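Local coordinates for protein endonuclease III (Geobacillus stearothermophilus, PDB 1ORN) that probably acts as a DNA glycosylase in base excision repair, forming a covalent intermediate with DNA and carrying a [4Fe-4S] cluster, at residues K61-T64 with P65-I69; A140-T143 with H144-R147; K170-K174 with E175-I179. All coordinates share one frame; numbering follows the deposited sequence.

Overall arrangement
All three contacts are local turns at the starts of helices, met in series along the chain: contact 1 at helix 65-69, contact 2 at helix 143-152 and contact 3 at helix 177-191. Contact 2 is the one on the DNA, hydrogen-bonded to phosphates of chain B, and the side chain of Arg-147 comes within about 7 Å of the iron-sulfur cluster. Contacts 2 and 3 have centres 15 Å and nearest atoms about 6 Å apart. The centre of contact 1 is 30 Å from that of contact 2 and 35 Å from that of contact 3, on the opposite side of the chain's centre from contact 3. Contacts 1 and 3 stay about 15 and 16 Å from the nucleic acid at their nearest atoms.

Contact 1: K61-T64 with P65-I69; sequences KYRT and PHDYI
Tyr-62 and Tyr-68 lie almost flat against one another in an offset stack, with ring centroids 4.6 Å apart and planes inclined by only 10°. The displacement is large enough to bring Tyr-62 CB itself over the face of the Tyr-68 ring, 3.6 Å from its centroid, a CH-pi contact beside the ring overlap. With CG anti to its carbonyl carbon (chi1 -54°), Tyr-62 swings its ring beside its own backbone N and against the face of Tyr-68; Lys-61 CG covers the opposite face, and the carbonyl O of Asp-67 lies at the edge. The hydroxyl of Tyr-62 leaves the pair to bond Asp-79, whereas Tyr-68 OH is linked through a water to the carbonyl O of Tyr-62.

The polar half is a capping box at the start of helix 65-69. Asp-67 turns its carboxylate back along the chain, CG again anti to the carbonyl carbon, and OD2 accepts two backbone N-H groups. Arg-63 N meets OD2 at 2.8 Å on the anti lone pair in a fairly straight bond (164°), while Thr-64 N, 3.0 Å from OD2, arrives from above the carboxylate plane. In return Asp-67 N donates to Thr-64 O at 3.0 Å. Thr-64 OG1 stands between its own N and carbonyl carbon, from where it accepts a weak bond from His-66 N, at 3.4 Å. A water donating to Lys-61 O also reaches Asp-67 OD2, weakly.

Two main-chain donors and a water thus converge on a single carboxylate oxygen, whose negative charge near the positive end of the helix dipole is likely to be favoured; the chemistry implies a turn fixed by this carboxylate on one side and by the stacked tyrosines on the other.

Contact 2: A140-T143 with H144-R147; sequences AVDT and HVER. With nucleotides of chain B.
Asp-142 carries CG between its backbone N and carbonyl carbon (chi1 74°), which lays the carboxylate over the first turn of the helix that follows. OD1 takes Val-145 N at 2.9 Å and OD2 takes His-144 N at 3.1 Å, both from above the carboxylate plane. Thr-143 has OG1 opposite its N (chi1 179°), directed at the DNA, and CG2 over the face of the His-144 ring in a CH-pi contact. Arg-147 bends at chi3 (67°), bringing NH2 back to His-144 ND1, 2.9 Å away and within the imidazole plane. This is an N-cap at the head of helix 143-152, in the HhH-GPD glycosylase fold, and its DNA-facing side meets phosphates: Thr-143 OG1 donates to OP2 of DA6 of chain B at 2.8 Å, Thr-143 N donates to OP1 of DG8 of chain B at 2.9 Å, and Arg-147 NH1 donates weakly to OP1 of DA6 of chain B. One water joins Thr-143 OG1 to Arg-147 NH1. Asp-142 OD2 and His-144 NE2 are both hydrogen-bonded to a modified group that is probably part of the trapped DNA. Behind the cap, Val-141 CG1 packs on Val-145 CG1 at 4.1 Å.

Contact 3: K170-K174 with E175-I179; sequences KIIPK and EEWSI
Trp-177 folds back over the turn that precedes it, and its indole N-H makes a side-chain hydrogen bond to the turn: NE1 donates to Ile-172 O at 2.7 Å, with an N-H...O angle of 147°. The donor sits above the carbonyl plane rather than on a lone pair. Two main-chain bonds close the turn beneath it. Glu-176 N donates to Pro-173 O at 2.6 Å, and Trp-177 N to Lys-174 O at a longer 3.3 Å. A water extends the set by donating to Lys-174 O and accepting from Ser-178 N, each 3.0 Å from the water O.

Among the non-polar contacts, Lys-174 CA stands over the five-membered ring of Trp-177, 3.4 Å from its centroid and 9° off the normal, a well-centred CH-pi contact made by the backbone carbon. The indole gets there because CG is anti to the carbonyl carbon and chi2 is close to zero (-1°). At the ring edge, in its plane, Ile-172 CG2 touches Trp-177 CD1 at 3.7 Å, and the same methyl rests against Glu-176 CB. Replacing Trp-177 with a leucine would probably leave Ile-172 O without its indole donor and uncover the Lys-174 backbone, setting the turn freer to move.

The one charged pair is slight: Lys-174, bent at chi3 and chi4, brings NZ to 3.3 Å from OE2 of Glu-175, a side chain itself bent at chi2, in a salt bridge whose hydrogen bond is weak.

The turn connects the end of helix 161-171 to the start of helix 177-191. Ile-172 leans on Leu-14 of helix 7-20, Trp-177 packs against Pro-137 and Ile-139 of the loop between helices 123-134 and 143-152, and Ser-178 OG bonds Ser-131 of helix 123-134.

Contact 1: K61-T64 with P65-I69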
ATOM      1  N   LYS C  61       3.180 -21.708  -9.653  1.00 42.30           N
ATOM      2  CA  LYS C  61       2.873 -22.907  -8.882  1.00 41.14           C
ATOM      3  C   LYS C  61       1.433 -22.905  -8.371  1.00 40.55           C
ATOM      4  O   LYS C  61       0.757 -23.935  -8.392  1.00 40.67           O
ATOM      5  CB  LYS C  61       3.831 -23.027  -7.697  1.00 41.29           C
ATOM      6  CG  LYS C  61       3.574 -24.236  -6.813  1.00 41.35           C
ATOM      7  CD  LYS C  61       4.709 -24.431  -5.820  1.00 42.78           C
ATOM      8  CE  LYS C  61       4.491 -25.655  -4.948  1.00 42.10           C
ATOM      9  NZ  LYS C  61       5.654 -25.879  -4.041  1.00 42.81           N
ATOM     10  N   TYR C  62       0.974 -21.743  -7.914  1.00 38.65           N
ATOM     11  CA  TYR C  62      -0.378 -21.588  -7.390  1.00 39.16           C
ATOM     12  C   TYR C  62      -1.140 -20.592  -8.265  1.00 39.10           C
ATOM     13  O   TYR C  62      -0.640 -19.503  -8.547  1.00 38.82           O
ATOM     14  CB  TYR C  62      -0.323 -21.063  -5.951  1.00 39.04           C
ATOM     15  CG  TYR C  62       0.536 -21.872  -5.002  1.00 38.64           C
ATOM     16  CD1 TYR C  62       0.014 -22.968  -4.311  1.00 38.35           C
ATOM     17  CD2 TYR C  62       1.866 -21.527  -4.775  1.00 37.85           C
ATOM     18  CE1 TYR C  62       0.793 -23.693  -3.414  1.00 40.12           C
ATOM     19  CE2 TYR C  62       2.656 -22.249  -3.883  1.00 40.46           C
ATOM     20  CZ  TYR C  62       2.113 -23.329  -3.204  1.00 40.43           C
ATOM     21  OH  TYR C  62       2.892 -24.031  -2.313  1.00 42.80           O
ATOM     22  N   ARG C  63      -2.351 -20.950  -8.687  1.00 38.37           N
ATOM     23  CA  ARG C  63      -3.142 -20.061  -9.539  1.00 39.23           C
ATOM     24  C   ARG C  63      -4.537 -19.785  -9.000  1.00 37.23           C
ATOM     25  O   ARG C  63      -5.197 -18.828  -9.416  1.00 35.28           O
ATOM     26  CB  ARG C  63      -3.292 -20.654 -10.942  1.00 42.99           C
ATOM     27  CG  ARG C  63      -1.996 -20.986 -11.652  1.00 48.72           C
ATOM     28  CD  ARG C  63      -2.273 -21.281 -13.119  1.00 52.73           C
ATOM     29  NE  ARG C  63      -1.140 -21.915 -13.784  1.00 58.16           N
ATOM     30  CZ  ARG C  63      -0.797 -23.190 -13.628  1.00 59.56           C
ATOM     31  NH1 ARG C  63       0.254 -23.678 -14.275  1.00 60.20           N
ATOM     32  NH2 ARG C  63      -1.509 -23.981 -12.832  1.00 59.96           N
ATOM     33  N   THR C  64      -4.988 -20.627  -8.078  1.00 34.96           N
ATOM     34  CA  THR C  64      -6.324 -20.481  -7.518  1.00 34.00           C
ATOM     35  C   THR C  64      -6.279 -20.741  -6.020  1.00 34.12           C
ATOM     36  O   THR C  64      -5.307 -21.299  -5.510  1.00 36.11           O
ATOM     37  CB  THR C  64      -7.282 -21.508  -8.145  1.00 34.61           C
ATOM     38  OG1 THR C  64      -6.953 -22.809  -7.650  1.00 34.75           O
ATOM     39  CG2 THR C  64      -7.134 -21.514  -9.665  1.00 34.46           C
ATOM     40  N   PRO C  65      -7.334 -20.341  -5.296  1.00 34.22           N
ATOM     41  CA  PRO C  65      -7.335 -20.574  -3.850  1.00 34.98           C
ATOM     42  C   PRO C  65      -7.244 -22.060  -3.474  1.00 34.95           C
ATOM     43  O   PRO C  65      -6.754 -22.407  -2.401  1.00 35.09           O
ATOM     44  CB  PRO C  65      -8.635 -19.907  -3.390  1.00 34.99           C
ATOM     45  CG  PRO C  65      -9.499 -19.909  -4.609  1.00 36.91           C
ATOM     46  CD  PRO C  65      -8.532 -19.592  -5.714  1.00 33.55           C
ATOM     47  N   HIS C  66      -7.698 -22.940  -4.361  1.00 37.12           N
ATOM     48  CA  HIS C  66      -7.638 -24.374  -4.084  1.00 36.21           C
ATOM     49  C   HIS C  66      -6.209 -24.888  -4.091  1.00 36.66           C
ATOM     50  O   HIS C  66      -5.888 -25.864  -3.416  1.00 37.95           O
ATOM     51  CB  HIS C  66      -8.457 -25.153  -5.115  1.00 36.49           C
ATOM     52  CG  HIS C  66      -9.859 -24.657  -5.256  1.00 36.09           C
ATOM     53  ND1 HIS C  66     -10.163 -23.461  -5.868  1.00 34.23           N
ATOM     54  CD2 HIS C  66     -11.034 -25.171  -4.827  1.00 36.48           C
ATOM     55  CE1 HIS C  66     -11.467 -23.257  -5.807  1.00 35.92           C
ATOM     56  NE2 HIS C  66     -12.018 -24.280  -5.180  1.00 35.44           N
ATOM     57  N   ASP C  67      -5.347 -24.237  -4.864  1.00 37.28           N
ATOM     58  CA  ASP C  67      -3.954 -24.656  -4.930  1.00 36.51           C
ATOM     59  C   ASP C  67      -3.231 -24.369  -3.619  1.00 36.48           C
ATOM     60  O   ASP C  67      -2.422 -25.176  -3.163  1.00 36.70           O
ATOM     61  CB  ASP C  67      -3.227 -23.949  -6.078  1.00 37.84           C
ATOM     62  CG  ASP C  67      -3.890 -24.178  -7.424  1.00 39.61           C
ATOM     63  OD1 ASP C  67      -4.587 -25.206  -7.588  1.00 39.07           O
ATOM     64  OD2 ASP C  67      -3.695 -23.335  -8.328  1.00 39.83           O
ATOM     65  N   TYR C  68      -3.527 -23.220  -3.010  1.00 36.30           N
ATOM     66  CA  TYR C  68      -2.886 -22.837  -1.752  1.00 36.56           C
ATOM     67  C   TYR C  68      -3.287 -23.714  -0.564  1.00 37.84           C
ATOM     68  O   TYR C  68      -2.463 -23.995   0.309  1.00 39.57           O
ATOM     69  CB  TYR C  68      -3.196 -21.370  -1.419  1.00 34.64           C
ATOM     70  CG  TYR C  68      -2.465 -20.368  -2.286  1.00 32.90           C
ATOM     71  CD1 TYR C  68      -1.123 -20.056  -2.054  1.00 31.00           C
ATOM     72  CD2 TYR C  68      -3.115 -19.732  -3.342  1.00 32.74           C
ATOM     73  CE1 TYR C  68      -0.451 -19.128  -2.855  1.00 31.21           C
ATOM     74  CE2 TYR C  68      -2.455 -18.808  -4.145  1.00 32.14           C
ATOM     75  CZ  TYR C  68      -1.127 -18.506  -3.896  1.00 32.05           C
ATOM     76  OH  TYR C  68      -0.496 -17.563  -4.682  1.00 34.44           O
ATOM     77  N   ILE C  69      -4.545 -24.146  -0.528  1.00 39.10           N
ATOM     78  CA  ILE C  69      -5.019 -24.977   0.575  1.00 40.17           C
ATOM     79  C   ILE C  69      -4.793 -26.467   0.342  1.00 42.07           C
ATOM     80  O   ILE C  69      -5.096 -27.284   1.212  1.00 42.78           O
ATOM     81  CB  ILE C  69      -6.527 -24.763   0.851  1.00 41.10           C
ATOM     82  CG1 ILE C  69      -7.364 -25.340  -0.295  1.00 41.32           C
ATOM     83  CG2 ILE C  69      -6.814 -23.287   1.017  1.00 40.07           C
ATOM     84  CD1 ILE C  69      -8.865 -25.253  -0.067  1.00 44.28           C
TER
HETATM   85  O   HOH W   1      -1.670 -24.657 -10.072  1.00 44.02           O
HETATM   86  O   HOH W   2      -1.725 -16.922  -6.990  1.00 55.49           O

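Contact 2: A140-T143 with H144-R147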
ATOM      1  N   ALA C 140      -4.953   4.143   0.472  1.00 29.17           N
ATOM      2  CA  ALA C 140      -4.295   3.172   1.329  1.00 29.46           C
ATOM      3  C   ALA C 140      -3.142   3.877   2.029  1.00 29.83           C
ATOM      4  O   ALA C 140      -2.253   4.421   1.374  1.00 32.64           O
ATOM      5  CB  ALA C 140      -3.774   2.015   0.494  1.00 29.81           C
ATOM      6  N   VAL C 141      -3.157   3.882   3.358  1.00 27.45           N
ATOM      7  CA  VAL C 141      -2.095   4.536   4.107  1.00 26.74           C
ATOM      8  C   VAL C 141      -1.087   3.521   4.648  1.00 28.59           C
ATOM      9  O   VAL C 141      -1.387   2.749   5.569  1.00 28.33           O
ATOM     10  CB  VAL C 141      -2.669   5.380   5.269  1.00 27.17           C
ATOM     11  CG1 VAL C 141      -1.530   6.059   6.041  1.00 26.51           C
ATOM     12  CG2 VAL C 141      -3.632   6.425   4.717  1.00 29.19           C
ATOM     13  N   ASP C 142       0.106   3.544   4.053  1.00 27.28           N
ATOM     14  CA  ASP C 142       1.220   2.667   4.398  1.00 29.74           C
ATOM     15  C   ASP C 142       2.314   3.510   5.053  1.00 27.85           C
ATOM     16  O   ASP C 142       2.100   4.668   5.399  1.00 26.97           O
ATOM     17  CB  ASP C 142       1.807   2.062   3.125  1.00 29.88           C
ATOM     18  CG  ASP C 142       2.623   3.076   2.340  1.00 34.14           C
ATOM     19  OD1 ASP C 142       2.140   4.220   2.168  1.00 31.52           O
ATOM     20  OD2 ASP C 142       3.747   2.741   1.902  1.00 35.31           O
ATOM     21  N   THR C 143       3.504   2.931   5.183  1.00 28.10           N
ATOM     22  CA  THR C 143       4.612   3.653   5.792  1.00 27.88           C
ATOM     23  C   THR C 143       4.972   4.948   5.054  1.00 27.13           C
ATOM     24  O   THR C 143       5.203   5.983   5.687  1.00 27.56           O
ATOM     25  CB  THR C 143       5.872   2.752   5.900  1.00 29.11           C
ATOM     26  OG1 THR C 143       6.940   3.508   6.480  1.00 29.67           O
ATOM     27  CG2 THR C 143       6.301   2.240   4.528  1.00 30.26           C
ATOM     28  N   HIS C 144       5.003   4.907   3.724  1.00 25.98           N
ATOM     29  CA  HIS C 144       5.363   6.092   2.937  1.00 25.95           C
ATOM     30  C   HIS C 144       4.323   7.206   3.028  1.00 25.83           C
ATOM     31  O   HIS C 144       4.665   8.365   3.281  1.00 27.35           O
ATOM     32  CB  HIS C 144       5.579   5.722   1.462  1.00 27.52           C
ATOM     33  CG  HIS C 144       6.721   4.777   1.230  1.00 27.97           C
ATOM     34  ND1 HIS C 144       8.030   5.108   1.509  1.00 28.21           N
ATOM     35  CD2 HIS C 144       6.747   3.506   0.760  1.00 28.65           C
ATOM     36  CE1 HIS C 144       8.814   4.082   1.224  1.00 29.08           C
ATOM     37  NE2 HIS C 144       8.061   3.098   0.768  1.00 29.90           N
ATOM     38  N   VAL C 145       3.056   6.862   2.829  1.00 25.62           N
ATOM     39  CA  VAL C 145       2.005   7.862   2.895  1.00 25.66           C
ATOM     40  C   VAL C 145       1.976   8.511   4.269  1.00 26.13           C
ATOM     41  O   VAL C 145       1.890   9.733   4.381  1.00 25.59           O
ATOM     42  CB  VAL C 145       0.628   7.252   2.585  1.00 26.04           C
ATOM     43  CG1 VAL C 145      -0.469   8.295   2.802  1.00 25.55           C
ATOM     44  CG2 VAL C 145       0.604   6.749   1.144  1.00 27.22           C
ATOM     45  N   GLU C 146       2.076   7.698   5.316  1.00 26.36           N
ATOM     46  CA  GLU C 146       2.057   8.239   6.673  1.00 29.12           C
ATOM     47  C   GLU C 146       3.246   9.165   6.930  1.00 30.06           C
ATOM     48  O   GLU C 146       3.082  10.286   7.425  1.00 29.85           O
ATOM     49  CB  GLU C 146       2.069   7.111   7.704  1.00 30.62           C
ATOM     50  CG  GLU C 146       2.013   7.619   9.140  1.00 35.14           C
ATOM     51  CD  GLU C 146       2.106   6.515  10.183  1.00 38.74           C
ATOM     52  OE1 GLU C 146       1.858   6.813  11.373  1.00 41.34           O
ATOM     53  OE2 GLU C 146       2.432   5.359   9.826  1.00 40.37           O
ATOM     54  N   ARG C 147       4.445   8.689   6.604  1.00 30.17           N
ATOM     55  CA  ARG C 147       5.653   9.486   6.811  1.00 30.83           C
ATOM     56  C   ARG C 147       5.607  10.816   6.060  1.00 29.55           C
ATOM     57  O   ARG C 147       5.918  11.870   6.621  1.00 29.33           O
ATOM     58  CB  ARG C 147       6.896   8.698   6.375  1.00 29.00           C
ATOM     59  CG  ARG C 147       8.204   9.426   6.682  1.00 31.32           C
ATOM     60  CD  ARG C 147       9.417   8.609   6.263  1.00 30.94           C
ATOM     61  NE  ARG C 147       9.497   8.451   4.814  1.00 30.41           N
ATOM     62  CZ  ARG C 147       9.249   7.318   4.159  1.00 30.38           C
ATOM     63  NH1 ARG C 147       8.900   6.219   4.817  1.00 29.32           N
ATOM     64  NH2 ARG C 147       9.342   7.291   2.835  1.00 30.01           N
TER
ATOM     65  P    DA B   6      10.382   2.661   5.096  1.00 30.94           P
ATOM     66  OP1  DA B   6      10.237   3.824   4.188  1.00 29.61           O
ATOM     67  OP2  DA B   6       9.551   2.576   6.325  1.00 33.38           O
ATOM     68  O5'  DA B   6      10.178   1.336   4.233  1.00 32.57           O
ATOM     69  C5'  DA B   6      10.920   1.150   3.026  1.00 30.35           C
ATOM     70  C4'  DA B   6      10.661  -0.219   2.441  1.00 29.42           C
ATOM     71  O4'  DA B   6      11.232  -1.246   3.284  1.00 30.98           O
ATOM     72  C3'  DA B   6       9.189  -0.590   2.250  1.00 29.41           C
ATOM     73  O3'  DA B   6       9.054  -1.297   1.018  1.00 26.88           O
ATOM     74  C2'  DA B   6       8.922  -1.546   3.400  1.00 29.03           C
ATOM     75  C1'  DA B   6      10.263  -2.252   3.527  1.00 31.04           C
ATOM     76  N9   DA B   6      10.552  -2.832   4.837  1.00 31.63           N
ATOM     77  C8   DA B   6      10.278  -2.303   6.074  1.00 33.02           C
ATOM     78  N7   DA B   6      10.696  -3.045   7.069  1.00 31.94           N
ATOM     79  C5   DA B   6      11.280  -4.139   6.448  1.00 31.98           C
ATOM     80  C6   DA B   6      11.919  -5.287   6.953  1.00 33.92           C
ATOM     81  N6   DA B   6      12.092  -5.529   8.257  1.00 33.40           N
ATOM     82  N1   DA B   6      12.383  -6.188   6.062  1.00 32.43           N
ATOM     83  C2   DA B   6      12.216  -5.945   4.757  1.00 33.42           C
ATOM     84  N3   DA B   6      11.638  -4.906   4.161  1.00 32.89           N
ATOM     85  C4   DA B   6      11.186  -4.027   5.073  1.00 31.81           C
ATOM     86  P    DG B   8       4.056  -1.165   4.737  1.00 25.40           P
ATOM     87  OP1  DG B   8       3.956   0.087   5.524  1.00 26.35           O
ATOM     88  OP2  DG B   8       5.362  -1.890   4.674  1.00 25.86           O
ATOM     89  O5'  DG B   8       2.969  -2.199   5.266  1.00 26.13           O
ATOM     90  C5'  DG B   8       1.698  -1.755   5.740  1.00 24.63           C
ATOM     91  C4'  DG B   8       0.899  -2.949   6.202  1.00 24.84           C
ATOM     92  O4'  DG B   8       1.649  -3.673   7.206  1.00 27.46           O
ATOM     93  C3'  DG B   8      -0.478  -2.689   6.803  1.00 24.59           C
ATOM     94  O3'  DG B   8      -1.315  -3.740   6.323  1.00 24.55           O
ATOM     95  C2'  DG B   8      -0.231  -2.778   8.304  1.00 23.81           C
ATOM     96  C1'  DG B   8       0.899  -3.793   8.407  1.00 26.51           C
ATOM     97  N9   DG B   8       1.829  -3.581   9.512  1.00 24.78           N
ATOM     98  C8   DG B   8       2.257  -2.382  10.027  1.00 26.76           C
ATOM     99  N7   DG B   8       3.145  -2.521  10.976  1.00 29.94           N
ATOM    100  C5   DG B   8       3.304  -3.895  11.103  1.00 29.13           C
ATOM    101  C6   DG B   8       4.149  -4.654  11.967  1.00 31.42           C
ATOM    102  O6   DG B   8       4.971  -4.248  12.795  1.00 34.00           O
ATOM    103  N1   DG B   8       3.974  -6.022  11.780  1.00 31.15           N
ATOM    104  C2   DG B   8       3.110  -6.590  10.874  1.00 31.54           C
ATOM    105  N2   DG B   8       3.077  -7.930  10.848  1.00 30.91           N
ATOM    106  N3   DG B   8       2.333  -5.893  10.052  1.00 30.12           N
ATOM    107  C4   DG B   8       2.481  -4.563  10.222  1.00 29.88           C
TER
HETATM  108  O   HOH W   3       8.785   5.474   7.739  1.00 38.77           O

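Contact 3: K170-K174 with E175-I179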
ATOM      1  N   LYS C 170     -10.885  14.148   2.755  1.00 39.41           N
ATOM      2  CA  LYS C 170     -11.605  15.419   2.827  1.00 43.29           C
ATOM      3  C   LYS C 170     -10.955  16.530   2.003  1.00 44.96           C
ATOM      4  O   LYS C 170     -11.618  17.495   1.618  1.00 45.68           O
ATOM      5  CB  LYS C 170     -11.716  15.883   4.280  1.00 43.94           C
ATOM      6  CG  LYS C 170     -12.484  14.939   5.179  1.00 47.12           C
ATOM      7  CD  LYS C 170     -12.394  15.383   6.632  1.00 51.17           C
ATOM      8  CE  LYS C 170     -13.039  14.367   7.563  1.00 53.27           C
ATOM      9  NZ  LYS C 170     -12.807  14.707   8.998  1.00 55.78           N
ATOM     10  N   ILE C 171      -9.660  16.402   1.737  1.00 46.78           N
ATOM     11  CA  ILE C 171      -8.945  17.421   0.972  1.00 48.58           C
ATOM     12  C   ILE C 171      -8.895  17.115  -0.522  1.00 50.19           C
ATOM     13  O   ILE C 171      -8.838  18.029  -1.347  1.00 51.19           O
ATOM     14  CB  ILE C 171      -7.486  17.581   1.480  1.00 49.20           C
ATOM     15  CG1 ILE C 171      -7.477  17.873   2.982  1.00 50.09           C
ATOM     16  CG2 ILE C 171      -6.787  18.698   0.716  1.00 49.47           C
ATOM     17  CD1 ILE C 171      -8.254  19.114   3.384  1.00 51.44           C
ATOM     18  N   ILE C 172      -8.924  15.830  -0.865  1.00 49.80           N
ATOM     19  CA  ILE C 172      -8.841  15.408  -2.261  1.00 49.05           C
ATOM     20  C   ILE C 172     -10.157  14.904  -2.847  1.00 48.56           C
ATOM     21  O   ILE C 172     -10.891  14.153  -2.205  1.00 48.10           O
ATOM     22  CB  ILE C 172      -7.800  14.278  -2.427  1.00 49.24           C
ATOM     23  CG1 ILE C 172      -6.452  14.727  -1.862  1.00 49.81           C
ATOM     24  CG2 ILE C 172      -7.668  13.895  -3.893  1.00 48.25           C
ATOM     25  CD1 ILE C 172      -5.446  13.614  -1.751  1.00 51.65           C
ATOM     26  N   PRO C 173     -10.471  15.320  -4.084  1.00 48.33           N
ATOM     27  CA  PRO C 173     -11.705  14.882  -4.736  1.00 48.43           C
ATOM     28  C   PRO C 173     -11.649  13.365  -4.897  1.00 47.78           C
ATOM     29  O   PRO C 173     -10.633  12.819  -5.325  1.00 47.39           O
ATOM     30  CB  PRO C 173     -11.658  15.608  -6.081  1.00 48.95           C
ATOM     31  CG  PRO C 173     -10.951  16.874  -5.742  1.00 49.35           C
ATOM     32  CD  PRO C 173      -9.819  16.388  -4.863  1.00 49.28           C
ATOM     33  N   LYS C 174     -12.740  12.699  -4.541  1.00 47.09           N
ATOM     34  CA  LYS C 174     -12.836  11.247  -4.625  1.00 47.55           C
ATOM     35  C   LYS C 174     -12.290  10.696  -5.943  1.00 47.34           C
ATOM     36  O   LYS C 174     -11.674   9.628  -5.974  1.00 46.52           O
ATOM     37  CB  LYS C 174     -14.299  10.837  -4.430  1.00 48.96           C
ATOM     38  CG  LYS C 174     -14.599   9.364  -4.638  1.00 50.81           C
ATOM     39  CD  LYS C 174     -15.926   8.975  -3.988  1.00 53.01           C
ATOM     40  CE  LYS C 174     -17.061   9.922  -4.366  1.00 54.11           C
ATOM     41  NZ  LYS C 174     -17.348   9.929  -5.826  1.00 55.83           N
ATOM     42  N   GLU C 175     -12.500  11.436  -7.026  1.00 46.70           N
ATOM     43  CA  GLU C 175     -12.036  11.016  -8.343  1.00 46.23           C
ATOM     44  C   GLU C 175     -10.514  10.951  -8.448  1.00 44.56           C
ATOM     45  O   GLU C 175      -9.979  10.280  -9.335  1.00 43.03           O
ATOM     46  CB  GLU C 175     -12.570  11.966  -9.419  1.00 49.49           C
ATOM     47  CG  GLU C 175     -14.089  12.093  -9.462  1.00 54.55           C
ATOM     48  CD  GLU C 175     -14.666  12.734  -8.210  1.00 56.80           C
ATOM     49  OE1 GLU C 175     -14.202  13.833  -7.831  1.00 58.06           O
ATOM     50  OE2 GLU C 175     -15.587  12.142  -7.608  1.00 59.45           O
ATOM     51  N   GLU C 176      -9.820  11.640  -7.547  1.00 42.92           N
ATOM     52  CA  GLU C 176      -8.361  11.667  -7.573  1.00 41.55           C
ATOM     53  C   GLU C 176      -7.693  10.890  -6.440  1.00 38.72           C
ATOM     54  O   GLU C 176      -6.471  10.916  -6.313  1.00 37.27           O
ATOM     55  CB  GLU C 176      -7.858  13.109  -7.514  1.00 45.33           C
ATOM     56  CG  GLU C 176      -8.499  14.060  -8.505  1.00 49.97           C
ATOM     57  CD  GLU C 176      -7.960  15.472  -8.358  1.00 53.22           C
ATOM     58  OE1 GLU C 176      -8.518  16.398  -8.988  1.00 55.85           O
ATOM     59  OE2 GLU C 176      -6.973  15.654  -7.610  1.00 55.19           O
ATOM     60  N   TRP C 177      -8.482  10.212  -5.612  1.00 37.51           N
ATOM     61  CA  TRP C 177      -7.920   9.461  -4.492  1.00 35.52           C
ATOM     62  C   TRP C 177      -6.872   8.432  -4.871  1.00 34.48           C
ATOM     63  O   TRP C 177      -5.775   8.430  -4.322  1.00 33.30           O
ATOM     64  CB  TRP C 177      -9.023   8.753  -3.717  1.00 36.35           C
ATOM     65  CG  TRP C 177      -9.855   9.662  -2.890  1.00 36.46           C
ATOM     66  CD1 TRP C 177      -9.718  11.013  -2.761  1.00 37.13           C
ATOM     67  CD2 TRP C 177     -10.967   9.288  -2.074  1.00 37.07           C
ATOM     68  NE1 TRP C 177     -10.679  11.506  -1.914  1.00 38.47           N
ATOM     69  CE2 TRP C 177     -11.461  10.468  -1.477  1.00 37.39           C
ATOM     70  CE3 TRP C 177     -11.597   8.068  -1.788  1.00 36.79           C
ATOM     71  CZ2 TRP C 177     -12.557  10.468  -0.613  1.00 37.22           C
ATOM     72  CZ3 TRP C 177     -12.692   8.067  -0.925  1.00 36.86           C
ATOM     73  CH2 TRP C 177     -13.158   9.263  -0.349  1.00 36.54           C
ATOM     74  N   SER C 178      -7.216   7.550  -5.802  1.00 35.60           N
ATOM     75  CA  SER C 178      -6.292   6.499  -6.211  1.00 36.62           C
ATOM     76  C   SER C 178      -4.949   6.976  -6.758  1.00 36.58           C
ATOM     77  O   SER C 178      -3.901   6.492  -6.331  1.00 35.73           O
ATOM     78  CB  SER C 178      -6.974   5.576  -7.221  1.00 37.73           C
ATOM     79  OG  SER C 178      -8.101   4.948  -6.629  1.00 39.08           O
ATOM     80  N   ILE C 179      -4.960   7.924  -7.688  1.00 36.35           N
ATOM     81  CA  ILE C 179      -3.698   8.393  -8.250  1.00 37.39           C
ATOM     82  C   ILE C 179      -2.877   9.221  -7.260  1.00 36.71           C
ATOM     83  O   ILE C 179      -1.647   9.176  -7.277  1.00 36.32           O
ATOM     84  CB  ILE C 179      -3.919   9.217  -9.543  1.00 38.53           C
ATOM     85  CG1 ILE C 179      -2.575   9.476 -10.222  1.00 40.63           C
ATOM     86  CG2 ILE C 179      -4.592  10.543  -9.220  1.00 40.44           C
ATOM     87  CD1 ILE C 179      -1.824   8.216 -10.585  1.00 40.48           C
TER
HETATM   88  O   HOH W   4      -9.777   7.740  -7.300  1.00 38.12           O